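Side-chain contacts in 4-oxalmesaconate hydratase (Pseudomonas putida, PDB 5CGZ), which catalyses the zinc-dependent hydration of 4-carboxy-2-hydroxymuconate to 4-carboxy-4-hydroxy-2-oxoadipate, the third step of gallate breakdown: residues A[99-102]-A[103-107]; A[123-126]-A[127-131]. All coordinates share one frame; numbering follows the deposited sequence.

Interaction 1 (A[99-102]-A[103-107])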
# COMPACT_ATOMS: atom_id res chain seq x y z
N ALA A 99 31.40 -2.07 -1.93
CA ALA A 99 31.43 -2.94 -3.11
C ALA A 99 32.67 -3.83 -3.10
O ALA A 99 32.61 -4.99 -3.52
CB ALA A 99 31.38 -2.12 -4.40
N ASP A 100 33.79 -3.29 -2.62
CA ASP A 100 35.01 -4.09 -2.51
C ASP A 100 34.87 -5.21 -1.47
O ASP A 100 35.40 -6.30 -1.65
CB ASP A 100 36.22 -3.20 -2.18
CG ASP A 100 36.57 -2.23 -3.31
OD1 ASP A 100 36.13 -2.45 -4.46
OD2 ASP A 100 37.29 -1.25 -3.04
N VAL A 101 34.15 -4.94 -0.38
CA VAL A 101 33.87 -6.00 0.59
C VAL A 101 33.09 -7.11 -0.09
O VAL A 101 33.40 -8.29 0.08
CB VAL A 101 33.10 -5.47 1.81
CG1 VAL A 101 32.68 -6.62 2.73
CG2 VAL A 101 33.97 -4.46 2.57
N TYR A 102 32.08 -6.74 -0.89
CA TYR A 102 31.29 -7.73 -1.63
C TYR A 102 32.18 -8.56 -2.55
O TYR A 102 32.05 -9.79 -2.61
CB TYR A 102 30.22 -7.04 -2.48
CG TYR A 102 28.87 -6.83 -1.82
CD1 TYR A 102 27.88 -7.81 -1.86
CD2 TYR A 102 28.56 -5.61 -1.20
CE1 TYR A 102 26.62 -7.60 -1.28
CE2 TYR A 102 27.30 -5.39 -0.61
CZ TYR A 102 26.35 -6.39 -0.66
OH TYR A 102 25.11 -6.18 -0.08
N ARG A 103 33.06 -7.89 -3.29
CA ARG A 103 33.93 -8.58 -4.24
C ARG A 103 34.85 -9.57 -3.51
O ARG A 103 35.13 -10.66 -4.01
CB ARG A 103 34.74 -7.57 -5.06
CG ARG A 103 33.95 -6.80 -6.13
CD ARG A 103 33.73 -7.66 -7.34
NE ARG A 103 32.91 -7.06 -8.39
CZ ARG A 103 33.38 -6.29 -9.38
NH1 ARG A 103 34.68 -6.00 -9.45
NH2 ARG A 103 32.54 -5.81 -10.29
N ARG A 104 35.30 -9.20 -2.32
CA ARG A 104 36.20 -10.06 -1.54
C ARG A 104 35.46 -11.21 -0.85
O ARG A 104 35.90 -12.35 -0.87
CB ARG A 104 36.93 -9.21 -0.50
CG ARG A 104 37.91 -9.99 0.36
CD ARG A 104 38.57 -9.09 1.40
NE ARG A 104 37.71 -8.82 2.55
CZ ARG A 104 37.24 -7.61 2.87
NH1 ARG A 104 37.55 -6.56 2.12
NH2 ARG A 104 36.47 -7.47 3.94
N VAL A 105 34.32 -10.91 -0.24
CA VAL A 105 33.59 -11.90 0.53
C VAL A 105 32.76 -12.83 -0.35
O VAL A 105 32.58 -14.01 -0.04
CB VAL A 105 32.68 -11.21 1.58
CG1 VAL A 105 31.74 -12.23 2.23
CG2 VAL A 105 33.53 -10.49 2.62
N GLN A 106 32.25 -12.30 -1.47
CA GLN A 106 31.35 -13.06 -2.34
C GLN A 106 30.21 -13.72 -1.56
O GLN A 106 30.01 -14.93 -1.63
CB GLN A 106 32.14 -14.11 -3.12
CG GLN A 106 33.18 -13.53 -4.09
CD GLN A 106 32.55 -13.03 -5.39
OE1 GLN A 106 31.48 -13.49 -5.78
NE2 GLN A 106 33.22 -12.09 -6.05
N PRO A 107 29.45 -12.92 -0.79
CA PRO A 107 28.46 -13.51 0.12
C PRO A 107 27.32 -14.24 -0.59
O PRO A 107 26.92 -13.85 -1.69
CB PRO A 107 27.94 -12.30 0.90
CG PRO A 107 28.12 -11.14 -0.07
CD PRO A 107 29.40 -11.44 -0.81

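Interaction 2 (A[123-126]-A[127-131]). With ZN (zinc ion), chain C.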
# COMPACT_ATOMS: atom_id res chain seq x y z
N HIS A 123 19.55 3.88 9.76
CA HIS A 123 19.29 2.47 9.48
C HIS A 123 18.97 2.21 8.00
O HIS A 123 19.64 1.38 7.38
CB HIS A 123 18.17 1.95 10.38
CG HIS A 123 18.61 1.75 11.80
ND1 HIS A 123 17.73 1.53 12.83
CD2 HIS A 123 19.85 1.74 12.35
CE1 HIS A 123 18.40 1.39 13.96
NE2 HIS A 123 19.69 1.51 13.69
N PRO A 124 17.99 2.93 7.43
CA PRO A 124 17.74 2.72 5.99
C PRO A 124 18.95 3.09 5.12
O PRO A 124 19.16 2.47 4.08
CB PRO A 124 16.54 3.65 5.69
CG PRO A 124 15.86 3.83 7.03
CD PRO A 124 17.00 3.84 8.03
N LEU A 125 19.73 4.09 5.52
CA LEU A 125 20.91 4.44 4.74
C LEU A 125 21.84 3.23 4.62
O LEU A 125 22.35 2.94 3.55
CB LEU A 125 21.65 5.63 5.36
CG LEU A 125 22.99 5.96 4.68
CD1 LEU A 125 22.81 6.23 3.19
CD2 LEU A 125 23.63 7.16 5.37
N ALA A 126 22.03 2.53 5.73
CA ALA A 126 22.86 1.32 5.74
C ALA A 126 22.34 0.30 4.74
O ALA A 126 23.13 -0.31 4.00
CB ALA A 126 22.90 0.71 7.15
N MET A 127 21.02 0.10 4.70
CA MET A 127 20.47 -0.89 3.78
C MET A 127 20.59 -0.41 2.32
O MET A 127 20.85 -1.22 1.42
CB MET A 127 19.01 -1.21 4.13
CG MET A 127 18.29 -2.09 3.09
SD MET A 127 19.08 -3.69 2.77
CE MET A 127 18.07 -4.81 3.77
N HIS A 128 20.43 0.89 2.08
CA HIS A 128 20.61 1.42 0.73
C HIS A 128 22.05 1.27 0.26
O HIS A 128 22.29 0.94 -0.90
CB HIS A 128 20.18 2.89 0.66
CG HIS A 128 18.71 3.07 0.42
ND1 HIS A 128 17.92 3.89 1.19
CD2 HIS A 128 17.90 2.51 -0.51
CE1 HIS A 128 16.67 3.83 0.74
NE2 HIS A 128 16.63 3.00 -0.28
N LEU A 129 23.01 1.49 1.17
CA LEU A 129 24.42 1.24 0.87
C LEU A 129 24.64 -0.23 0.53
O LEU A 129 25.28 -0.56 -0.48
CB LEU A 129 25.31 1.63 2.05
CG LEU A 129 25.64 3.11 2.13
CD1 LEU A 129 26.28 3.45 3.47
CD2 LEU A 129 26.57 3.48 0.97
N ALA A 130 24.10 -1.11 1.37
CA ALA A 130 24.24 -2.54 1.17
C ALA A 130 23.70 -2.95 -0.20
O ALA A 130 24.33 -3.71 -0.92
CB ALA A 130 23.52 -3.31 2.29
N GLN A 131 22.52 -2.44 -0.56
CA GLN A 131 21.91 -2.84 -1.82
C GLN A 131 22.62 -2.25 -3.02
O GLN A 131 22.87 -2.96 -4.00
CB GLN A 131 20.43 -2.45 -1.85
CG GLN A 131 19.58 -3.35 -0.96
CD GLN A 131 18.09 -3.10 -1.12
OE1 GLN A 131 17.62 -2.76 -2.20
NE2 GLN A 131 17.34 -3.29 -0.04
ZN ZN C . 21.38 1.24 15.03
O HOH W 1 20.03 0.70 17.05

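Interaction 1 (A[99-102]-A[103-107])
The C-terminal end of helix 92-105, in the Rossmann-like fold of this MshB-family enzyme, carries Tyr102 onto Pro107 just where the chain leaves the helix. Tyr102 CD1 meets Pro107 CG at 3.8 Å, the two side chains crossing at about a right angle. Gln106 leaves helical geometry with positive phi (49°), and the proline that follows turns its ring toward Tyr102; proline, lacking an N-H to donate, suits the first position beyond. Gln106 N still bonds Tyr102 O (2.8 Å), the last of four successive i to i+4 bonds, while Leu5 of strand 3-8 touches both Tyr102 and Pro107.

One turn of helix apart, Val101 and Val105 lie side by side, CG1 of the first 4.0 Å from CG2 of the second; these beta-branched residues face strand 31-36 at His33. Arg104 runs back along the helix because its chain bends at chi3 (79°), laying one guanidinium face over Val101 CA. Its NH2 forms a salt bridge with Glu79, so the charged end is held while its flat face rests on apolar atoms. Arg103 turns elsewhere, to Glu146 and the carbonyl of Ala137. Gln106 NE2 folds back to donate to Arg103 O at 3.1 Å.

Interaction 2 (A[123-126]-A[127-131])
Four successive i to i+4 bonds carry helix 122-138 from His123 to Ala130, the first, from Met127 N to His123 O, stretched to 3.3 Å and the next, from His128 N to Pro124 O, closing to 2.8 Å. Pro124 fits the first turn of the helix, where its missing N-H costs no helical bond.

His123 sits near the N-terminal end and binds the zinc ion through NE2 at 2.2 Å, with no side-chain contact to the following turn. With CG anti to the carbonyl carbon and beside the backbone N (chi1 -74°), the ring points past the N-terminal end of the helix, where the zinc lies. His10, Asp13 and Glu44 bind the same ion, and a water lies 2.5 Å from it, in the plane of the His123 ring. The other ring nitrogen, ND1, is hydrogen-bonded to Asp117, a second-shell carboxylate that, together with the zinc on NE2, holds the ring's rotation and probably makes the imidazole a stronger electron donor to the metal. His113 stacks on the ring.

Along the helix, Leu125 CG approaches Leu129 CD1 at 4.3 Å, a loose apolar pair one turn apart. The His128 ring stands beside the helix at the level of its own turn, with CB 3.6 Å from Pro124 O. Met127 bends at chi2 (58°), and its SD accepts a weak hydrogen bond from Gln131 NE2 at 3.3 Å. Ala126 and Ala130, both buried, have side chains short enough to let neighbours approach the helix closely.

Gln131 lies against Tyr121 of a second subunit; within the chain, Ala126 meets Ala9 in the loop that follows strand 3-8, and Met127 packs on Val154 and Ala156 of strand 154-157.

From the N terminus, the chain reaches interaction 1 at the end of helix 92-105, passes through strand 110-112 and then enters interaction 2 in the first half of helix 122-138. Both are local contacts between adjoining segments, so neither closes a loop; they stand in series, without nesting or crossing. Interaction 1 covers the last two turns of its helix and the exit, interaction 2 two and a half turns wholly within its helix. Their centres lie about 16 Å apart, yet they touch where Tyr102 OH comes 2.7 Å from Ala130 O, a probable though weak hydrogen bond between the neighbouring helices. Interaction 1 thus fastens a helix exit to the sheet, while interaction 2 links that neighbourhood to the zinc site.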